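Long-range contacts in putative phosphoglycolate phosphatase (Lactobacillus delbrueckii, PDB 2HI0), which probably hydrolyses the phosphate ester of 2-phosphoglycolate, as a metal-dependent phosphatase of the haloacid dehalogenase family: residues L129-N134 against G150-A155; K5-D10 against K125-A130; A55-L60 against V85-V90. All blocks are in the same frame, centred on the assembly; numbering follows the deposited sequence.

How the contacts relate
Contacts 1 and 2 are neighbours in one parallel sheet. Both use strand 128-133, which pairs with strand 154-158 in contact 1 and with strand 6-9 in contact 2. They share Leu129 and Ala130, and their centres are about 8 Å apart. Contact 2 includes Asp10, which binds the sodium ion. The side chain of Val131 in contact 1 lies about 10 Å from that ion. Contact 3 joins two helices on the opposite side of the chain's centre. Its centre is about 29 Å from that of contact 1 and about 35 Å from that of contact 2. It touches neither, and along the chain it is nested inside the loop that contact 2 closes.

Contact 1: residues L129-N134 against G150-A155; sequences LAVVSN and GSFDFA
Asp153 grips Leu129 twice. Its backbone N donates to Leu129 O at 2.8 Å. OD2 of its side chain accepts from Leu129 N at 3.1 Å. That N-H meets OD2 on the anti side, 32° out of the carboxylate plane. Both backbone polar atoms of Leu129 are thus satisfied by one residue. Farther along, Val131 N donates to Phe154 O at 3.0 Å. The same carbonyl is approached by Ala130 CA in a CA-H...O contact. Val131 O is hydrogen-bonded to the backbone of Leu156 and takes a CA-H...O contact from Ala155 CA, across the parallel bridge between Val131 and Ala155. Ala155 O is satisfied by Gln141 NE2.

Val131 CG2 sits over the centre of one face of the Phe152 ring in a CH-pi contact, 3.5 Å from the centroid. With CG1 anti to the backbone N (chi1 177°), CG2 is turned to the Phe152 side. Ser151 CB lies over the opposite face, toward the rim. The ring edge meets the Leu129 backbone, and CD1 also lies 3.7 Å from Leu129 CB. Phe154 meets Val132 CG2 with its own edge.

The pairing joins the two strands of a beta-alpha-beta unit, linked by helix 137-147. Leu129 and Phe152 pack against Met119 of helix 115-124. Ala130 and Phe154 touch Cys174 of helix 169-178. Strand 6-9 flanks strand 128-133 on its other edge.

Contact 2: residues K5-D10 against K125-A130; sequences KAAIFD and KGVKLA. With NA (sodium ion), chain C.
Ala7 is held through both its backbone polar atoms by strand 128-133. Its N donates to Lys128 O at 2.8 Å, and its O accepts from Ala130 N at 3.0 Å. Lys128 N to Lys5 O and Phe9 N to Ala130 O continue this parallel pairing to either side. Ala130 O also lies in the plane of the Phe9 ring, at its edge, 3.4 Å from CD1. Phe9 CG stands beside its backbone N (chi1 -62°), on the side of Ala130 O. Beside the ring, Leu129 CD2 touches both Phe9 CE1 and Ala7 CB at 4.1 Å. Val127 CG1 also packs on Ala7 CB, at 4.1 Å.

A water donates to Lys5 O and Gly126 O and bridges the start of the pairing. There Gly126, with positive phi, ends the preceding helix in a Schellman motif. Lys128 NZ reaches away to bond Leu178 O. Met119 of helix 115-124 packs on Phe9, and Cys174 of helix 169-178 on Ile8.

Just past the strand, Asp10 OD2 binds the sodium ion at 2.1 Å, with Asp12 O, Asp190 OD1 and a water. Asp10 OD1 forms a salt bridge with Lys165. Asp10 and Asp12 fit the DxDx(T/V) pattern, consistent with the HAD active site at the end of a central parallel strand.

Contact 3: residues A55-L60 against V85-V90; sequences AVTRAL and VTQTEV. Unlike the reference sequence in segment 85-90: Thr88 (reference Ala).
Thr57 OG1 is gripped by Gln87 across the contact and by Val53 within its own helix. Gln87 NE2 donates to it at 3.0 Å in an almost straight bond, with an N-H...O angle of 176°. The hydroxyl oxygen lies in the plane of the Gln87 amide. The two side chains cross at about a right angle. The first torsion of Thr57 (chi1 -56°) puts OG1 beside the backbone N, where it is also hydrogen-bonded to Val53 O. This leaves CG2 to meet Val85 CG1 at 3.9 Å.

Apolar contacts lie beside this bond. Val90 CG2 lies 3.5 Å from Thr57 OG1 and 3.7 Å from Leu60 CD1. Val90 CG1 meets Val56 CG1 at 4.1 Å. Val85 puts both methyls against Leu60 CB, and its CG2 also approaches Leu60 C. Leu60 CD1 touches Glu89 CG, whose carboxylate turns to His35 and Arg92.

Thr86 caps helix 87-103, its OG1 accepting from Glu89 N at 3.0 Å. Val85 and Gln87, on either side of Thr86 in sequence, both reach helix 52-63. An alanine in place of Thr57 would probably leave the Gln87 amide without this acceptor and open a gap beside Val85 CG1 and Val90 CG2.

Phe30 of helix 19-32 covers Leu60, and Leu26 of the same helix covers Val56. The two helices are thus joined mainly by aliphatic packing, with one directional polar bond that would help to fix the rotation of the Gln87 amide.

Contact 1: residues L129-N134 against G150-A155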
loop_
_atom_site.group_PDB
_atom_site.type_symbol
_atom_site.label_atom_id
_atom_site.label_comp_id
_atom_site.label_asym_id
_atom_site.label_seq_id
_atom_site.Cartn_x
_atom_site.Cartn_y
_atom_site.Cartn_z
ATOM N N LEU A 129 7.716 -14.463 5.120
ATOM C CA LEU A 129 7.033 -13.186 5.166
ATOM C C LEU A 129 7.733 -12.185 4.258
ATOM O O LEU A 129 8.926 -12.105 4.195
ATOM C CB LEU A 129 6.966 -12.617 6.573
ATOM C CG LEU A 129 6.448 -13.498 7.724
ATOM C CD1 LEU A 129 6.633 -12.710 9.072
ATOM C CD2 LEU A 129 4.968 -13.936 7.488
ATOM N N ALA A 130 6.941 -11.416 3.531
ATOM C CA ALA A 130 7.437 -10.376 2.591
ATOM C C ALA A 130 6.537 -9.156 2.602
ATOM O O ALA A 130 5.381 -9.219 3.021
ATOM C CB ALA A 130 7.563 -10.948 1.167
ATOM N N VAL A 131 7.115 -8.036 2.174
ATOM C CA VAL A 131 6.416 -6.770 1.936
ATOM C C VAL A 131 6.631 -6.389 0.475
ATOM O O VAL A 131 7.751 -6.404 -0.011
ATOM C CB VAL A 131 6.947 -5.630 2.802
ATOM C CG1 VAL A 131 6.208 -4.261 2.444
ATOM C CG2 VAL A 131 6.852 -5.968 4.250
ATOM N N VAL A 132 5.539 -6.125 -0.209
ATOM C CA VAL A 132 5.560 -5.603 -1.581
ATOM C C VAL A 132 4.544 -4.464 -1.603
ATOM O O VAL A 132 3.338 -4.664 -1.412
ATOM C CB VAL A 132 5.272 -6.690 -2.629
ATOM C CG1 VAL A 132 5.204 -6.062 -4.043
ATOM C CG2 VAL A 132 6.326 -7.786 -2.556
ATOM N N SER A 133 5.033 -3.256 -1.822
ATOM C CA SER A 133 4.268 -2.008 -1.586
ATOM C C SER A 133 4.505 -1.002 -2.736
ATOM O O SER A 133 5.602 -0.921 -3.296
ATOM C CB SER A 133 4.760 -1.419 -0.267
ATOM O OG SER A 133 4.279 -0.118 -0.012
ATOM N N ASN A 134 3.493 -0.180 -3.006
ATOM C CA ASN A 134 3.620 0.951 -3.951
ATOM C C ASN A 134 4.206 2.198 -3.299
ATOM O O ASN A 134 4.452 3.176 -3.999
ATOM C CB ASN A 134 2.255 1.339 -4.612
ATOM C CG ASN A 134 1.940 0.482 -5.858
ATOM O OD1 ASN A 134 2.835 -0.198 -6.386
ATOM N ND2 ASN A 134 0.681 0.500 -6.289
ATOM N N GLY A 150 14.778 -7.999 10.862
ATOM C CA GLY A 150 14.786 -9.461 10.875
ATOM C C GLY A 150 13.479 -10.216 10.631
ATOM O O GLY A 150 13.482 -11.452 10.641
ATOM N N SER A 151 12.377 -9.507 10.400
ATOM C CA SER A 151 11.053 -10.142 10.243
ATOM C C SER A 151 10.799 -10.700 8.847
ATOM O O SER A 151 10.194 -11.776 8.694
ATOM C CB SER A 151 9.929 -9.156 10.574
ATOM O OG SER A 151 9.807 -9.033 11.972
ATOM N N PHE A 152 11.262 -9.968 7.837
ATOM C CA PHE A 152 10.892 -10.239 6.460
ATOM C C PHE A 152 12.001 -10.864 5.658
ATOM O O PHE A 152 13.182 -10.489 5.763
ATOM C CB PHE A 152 10.400 -8.929 5.773
ATOM C CG PHE A 152 9.129 -8.405 6.345
ATOM C CD1 PHE A 152 7.931 -9.088 6.146
ATOM C CD2 PHE A 152 9.111 -7.246 7.113
ATOM C CE1 PHE A 152 6.719 -8.617 6.696
ATOM C CE2 PHE A 152 7.899 -6.790 7.683
ATOM C CZ PHE A 152 6.718 -7.466 7.468
ATOM N N ASP A 153 11.629 -11.832 4.848
ATOM C CA ASP A 153 12.562 -12.468 3.961
ATOM C C ASP A 153 12.813 -11.636 2.712
ATOM O O ASP A 153 13.774 -11.882 2.000
ATOM C CB ASP A 153 12.011 -13.835 3.575
ATOM C CG ASP A 153 11.817 -14.733 4.796
ATOM O OD1 ASP A 153 12.758 -14.840 5.584
ATOM O OD2 ASP A 153 10.709 -15.279 5.021
ATOM N N PHE A 154 11.913 -10.673 2.448
ATOM C CA PHE A 154 11.941 -9.870 1.251
ATOM C C PHE A 154 11.112 -8.617 1.485
ATOM O O PHE A 154 10.033 -8.695 2.048
ATOM C CB PHE A 154 11.362 -10.660 0.069
ATOM C CG PHE A 154 11.353 -9.896 -1.250
ATOM C CD1 PHE A 154 12.465 -9.921 -2.082
ATOM C CD2 PHE A 154 10.241 -9.175 -1.651
ATOM C CE1 PHE A 154 12.450 -9.233 -3.281
ATOM C CE2 PHE A 154 10.240 -8.503 -2.844
ATOM C CZ PHE A 154 11.344 -8.527 -3.647
ATOM N N ALA A 155 11.605 -7.478 1.023
ATOM C CA ALA A 155 10.858 -6.232 1.124
ATOM C C ALA A 155 11.203 -5.395 -0.089
ATOM O O ALA A 155 12.380 -5.268 -0.451
ATOM C CB ALA A 155 11.157 -5.465 2.430
#

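Contact 2: residues K5-D10 against K125-A130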
loop_
_atom_site.group_PDB
_atom_site.type_symbol
_atom_site.label_atom_id
_atom_site.label_comp_id
_atom_site.label_asym_id
_atom_site.label_seq_id
_atom_site.Cartn_x
_atom_site.Cartn_y
_atom_site.Cartn_z
ATOM N N LYS A 5 2.618 -21.155 2.498
ATOM C CA LYS A 5 4.017 -21.153 2.907
ATOM C C LYS A 5 4.633 -19.731 2.859
ATOM O O LYS A 5 5.704 -19.506 3.403
ATOM C CB LYS A 5 4.806 -22.105 2.002
ATOM C CG LYS A 5 4.362 -23.545 2.138
ATOM C CD LYS A 5 5.162 -24.430 1.196
ATOM C CE LYS A 5 4.619 -25.845 1.075
ATOM N NZ LYS A 5 5.231 -26.452 -0.166
ATOM N N ALA A 6 3.963 -18.787 2.200
ATOM C CA ALA A 6 4.435 -17.394 2.139
ATOM C C ALA A 6 3.265 -16.441 2.281
ATOM O O ALA A 6 2.225 -16.666 1.696
ATOM C CB ALA A 6 5.212 -17.108 0.846
ATOM N N ALA A 7 3.456 -15.370 3.062
ATOM C CA ALA A 7 2.437 -14.301 3.234
ATOM C C ALA A 7 3.130 -13.021 2.826
ATOM O O ALA A 7 4.169 -12.670 3.372
ATOM C CB ALA A 7 1.923 -14.203 4.712
ATOM N N ILE A 8 2.556 -12.383 1.813
ATOM C CA ILE A 8 3.100 -11.190 1.168
ATOM C C ILE A 8 2.141 -10.053 1.507
ATOM O O ILE A 8 0.952 -10.109 1.144
ATOM C CB ILE A 8 3.202 -11.382 -0.345
ATOM C CG1 ILE A 8 4.000 -12.625 -0.688
ATOM C CG2 ILE A 8 3.866 -10.154 -0.982
ATOM C CD1 ILE A 8 3.912 -12.942 -2.231
ATOM N N PHE A 9 2.655 -9.043 2.219
ATOM C CA PHE A 9 1.853 -7.951 2.756
ATOM C C PHE A 9 2.118 -6.642 2.000
ATOM O O PHE A 9 3.266 -6.281 1.687
ATOM C CB PHE A 9 2.212 -7.653 4.208
ATOM C CG PHE A 9 1.953 -8.792 5.154
ATOM C CD1 PHE A 9 2.841 -9.841 5.259
ATOM C CD2 PHE A 9 0.787 -8.838 5.878
ATOM C CE1 PHE A 9 2.594 -10.878 6.126
ATOM C CE2 PHE A 9 0.562 -9.889 6.766
ATOM C CZ PHE A 9 1.456 -10.895 6.861
ATOM N N ASP A 10 1.046 -5.919 1.758
ATOM C CA ASP A 10 1.160 -4.461 1.488
ATOM C C ASP A 10 1.585 -3.755 2.804
ATOM O O ASP A 10 1.533 -4.344 3.893
ATOM C CB ASP A 10 -0.175 -3.909 1.017
ATOM C CG ASP A 10 -0.068 -2.489 0.486
ATOM O OD1 ASP A 10 0.977 -2.077 -0.065
ATOM O OD2 ASP A 10 -1.059 -1.769 0.666
ATOM N N LYS A 125 5.535 -20.488 12.970
ATOM C CA LYS A 125 4.812 -21.547 12.264
ATOM C C LYS A 125 5.422 -21.863 10.900
ATOM O O LYS A 125 4.893 -22.706 10.184
ATOM C CB LYS A 125 3.347 -21.170 12.087
ATOM C CG LYS A 125 2.532 -20.958 13.385
ATOM C CD LYS A 125 2.002 -22.285 13.905
ATOM C CE LYS A 125 1.299 -22.162 15.260
ATOM N N GLY A 126 6.551 -21.223 10.575
ATOM C CA GLY A 126 7.341 -21.516 9.384
ATOM C C GLY A 126 6.879 -20.832 8.115
ATOM O O GLY A 126 7.269 -21.236 7.043
ATOM N N VAL A 127 6.069 -19.794 8.228
ATOM C CA VAL A 127 5.565 -19.056 7.055
ATOM C C VAL A 127 6.602 -18.009 6.700
ATOM O O VAL A 127 7.081 -17.262 7.577
ATOM C CB VAL A 127 4.189 -18.360 7.336
ATOM C CG1 VAL A 127 3.679 -17.613 6.093
ATOM C CG2 VAL A 127 3.154 -19.384 7.850
ATOM N N LYS A 128 6.971 -17.941 5.416
ATOM C CA LYS A 128 7.865 -16.904 4.919
ATOM C C LYS A 128 7.091 -15.601 4.778
ATOM O O LYS A 128 5.942 -15.622 4.349
ATOM C CB LYS A 128 8.428 -17.330 3.561
ATOM C CG LYS A 128 9.313 -18.536 3.592
ATOM C CD LYS A 128 10.055 -18.731 2.297
ATOM C CE LYS A 128 11.055 -19.865 2.388
ATOM N NZ LYS A 128 12.243 -19.511 1.551
ATOM N N LEU A 129 7.716 -14.463 5.120
ATOM C CA LEU A 129 7.033 -13.186 5.166
ATOM C C LEU A 129 7.733 -12.185 4.258
ATOM O O LEU A 129 8.926 -12.105 4.195
ATOM C CB LEU A 129 6.966 -12.617 6.573
ATOM C CG LEU A 129 6.448 -13.498 7.724
ATOM C CD1 LEU A 129 6.633 -12.710 9.072
ATOM C CD2 LEU A 129 4.968 -13.936 7.488
ATOM N N ALA A 130 6.941 -11.416 3.531
ATOM C CA ALA A 130 7.437 -10.376 2.591
ATOM C C ALA A 130 6.537 -9.156 2.602
ATOM O O ALA A 130 5.381 -9.219 3.021
ATOM C CB ALA A 130 7.563 -10.948 1.167
HETATM NA NA NA C . -2.279 -0.117 1.084
HETATM O O HOH W 1 7.244 -21.493 4.335
HETATM O O HOH W 2 -3.270 -0.748 -1.338
#

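Contact 3: residues A55-L60 against V85-V90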
loop_
_atom_site.group_PDB
_atom_site.type_symbol
_atom_site.label_atom_id
_atom_site.label_comp_id
_atom_site.label_asym_id
_atom_site.label_seq_id
_atom_site.Cartn_x
_atom_site.Cartn_y
_atom_site.Cartn_z
ATOM N N ALA A 55 -1.223 9.312 -6.645
ATOM C CA ALA A 55 -1.642 9.986 -5.404
ATOM C C ALA A 55 -1.624 11.510 -5.594
ATOM O O ALA A 55 -2.596 12.218 -5.231
ATOM C CB ALA A 55 -0.730 9.573 -4.207
ATOM N N VAL A 56 -0.536 12.048 -6.153
ATOM C CA VAL A 56 -0.446 13.518 -6.365
ATOM C C VAL A 56 -1.415 13.962 -7.487
ATOM O O VAL A 56 -2.054 15.022 -7.389
ATOM C CB VAL A 56 0.986 13.976 -6.572
ATOM C CG1 VAL A 56 1.070 15.447 -6.980
ATOM C CG2 VAL A 56 1.768 13.740 -5.292
ATOM N N THR A 57 -1.592 13.124 -8.489
ATOM C CA THR A 57 -2.551 13.448 -9.563
ATOM C C THR A 57 -3.977 13.571 -8.966
ATOM O O THR A 57 -4.729 14.498 -9.248
ATOM C CB THR A 57 -2.534 12.353 -10.671
ATOM O OG1 THR A 57 -1.204 12.187 -11.178
ATOM C CG2 THR A 57 -3.500 12.688 -11.850
ATOM N N ARG A 58 -4.361 12.579 -8.149
ATOM C CA ARG A 58 -5.622 12.598 -7.405
ATOM C C ARG A 58 -5.751 13.840 -6.518
ATOM O O ARG A 58 -6.829 14.501 -6.492
ATOM C CB ARG A 58 -5.737 11.317 -6.608
ATOM C CG ARG A 58 -6.179 10.070 -7.410
ATOM C CD ARG A 58 -6.130 8.858 -6.459
ATOM N NE ARG A 58 -6.657 7.660 -7.091
ATOM C CZ ARG A 58 -6.440 6.432 -6.644
ATOM N NH1 ARG A 58 -5.607 6.240 -5.620
ATOM N NH2 ARG A 58 -6.989 5.414 -7.265
ATOM N N ALA A 59 -4.682 14.152 -5.793
ATOM C CA ALA A 59 -4.729 15.296 -4.850
ATOM C C ALA A 59 -4.900 16.624 -5.580
ATOM O O ALA A 59 -5.686 17.461 -5.151
ATOM C CB ALA A 59 -3.447 15.366 -3.953
ATOM N N LEU A 60 -4.218 16.777 -6.701
ATOM C CA LEU A 60 -4.362 17.974 -7.530
ATOM C C LEU A 60 -5.777 18.066 -8.112
ATOM O O LEU A 60 -6.349 19.144 -8.178
ATOM C CB LEU A 60 -3.300 18.026 -8.639
ATOM C CG LEU A 60 -1.863 18.308 -8.222
ATOM C CD1 LEU A 60 -0.865 18.082 -9.392
ATOM C CD2 LEU A 60 -1.745 19.779 -7.685
ATOM N N VAL A 85 -5.150 19.417 -14.356
ATOM C CA VAL A 85 -4.069 18.640 -13.758
ATOM C C VAL A 85 -3.086 18.181 -14.841
ATOM O O VAL A 85 -3.465 17.467 -15.768
ATOM C CB VAL A 85 -4.608 17.421 -12.886
ATOM C CG1 VAL A 85 -3.447 16.610 -12.311
ATOM C CG2 VAL A 85 -5.544 17.939 -11.787
ATOM N N THR A 86 -1.820 18.517 -14.657
ATOM C CA THR A 86 -0.768 18.073 -15.578
ATOM C C THR A 86 0.296 17.228 -14.880
ATOM O O THR A 86 0.610 17.418 -13.726
ATOM C CB THR A 86 -0.098 19.288 -16.254
ATOM O OG1 THR A 86 0.822 19.891 -15.345
ATOM C CG2 THR A 86 -1.181 20.259 -16.673
ATOM N N GLN A 87 0.880 16.294 -15.616
ATOM C CA GLN A 87 2.032 15.556 -15.079
ATOM C C GLN A 87 3.275 16.392 -14.783
ATOM O O GLN A 87 4.035 16.064 -13.889
ATOM C CB GLN A 87 2.356 14.333 -15.889
ATOM C CG GLN A 87 1.214 13.327 -15.876
ATOM C CD GLN A 87 0.864 12.782 -14.452
ATOM O OE1 GLN A 87 1.761 12.335 -13.746
ATOM N NE2 GLN A 87 -0.393 12.914 -14.016
ATOM N N THR A 88 3.442 17.495 -15.495
ATOM C CA THR A 88 4.495 18.410 -15.173
ATOM C C THR A 88 4.303 18.958 -13.765
ATOM O O THR A 88 5.267 19.010 -12.985
ATOM C CB THR A 88 4.561 19.543 -16.227
ATOM O OG1 THR A 88 4.849 18.976 -17.510
ATOM C CG2 THR A 88 5.618 20.603 -15.900
ATOM N N GLU A 89 3.090 19.362 -13.424
ATOM C CA GLU A 89 2.856 19.819 -12.067
ATOM C C GLU A 89 2.981 18.689 -11.032
ATOM O O GLU A 89 3.506 18.918 -9.939
ATOM C CB GLU A 89 1.504 20.513 -11.974
ATOM C CG GLU A 89 1.280 21.246 -10.650
ATOM C CD GLU A 89 2.237 22.399 -10.373
ATOM O OE1 GLU A 89 2.946 22.882 -11.294
ATOM O OE2 GLU A 89 2.262 22.848 -9.200
ATOM N N VAL A 90 2.485 17.493 -11.364
ATOM C CA VAL A 90 2.676 16.309 -10.506
ATOM C C VAL A 90 4.179 16.144 -10.144
ATOM O O VAL A 90 4.549 16.002 -8.942
ATOM C CB VAL A 90 2.094 15.046 -11.157
ATOM C CG1 VAL A 90 2.515 13.772 -10.377
ATOM C CG2 VAL A 90 0.567 15.160 -11.193
#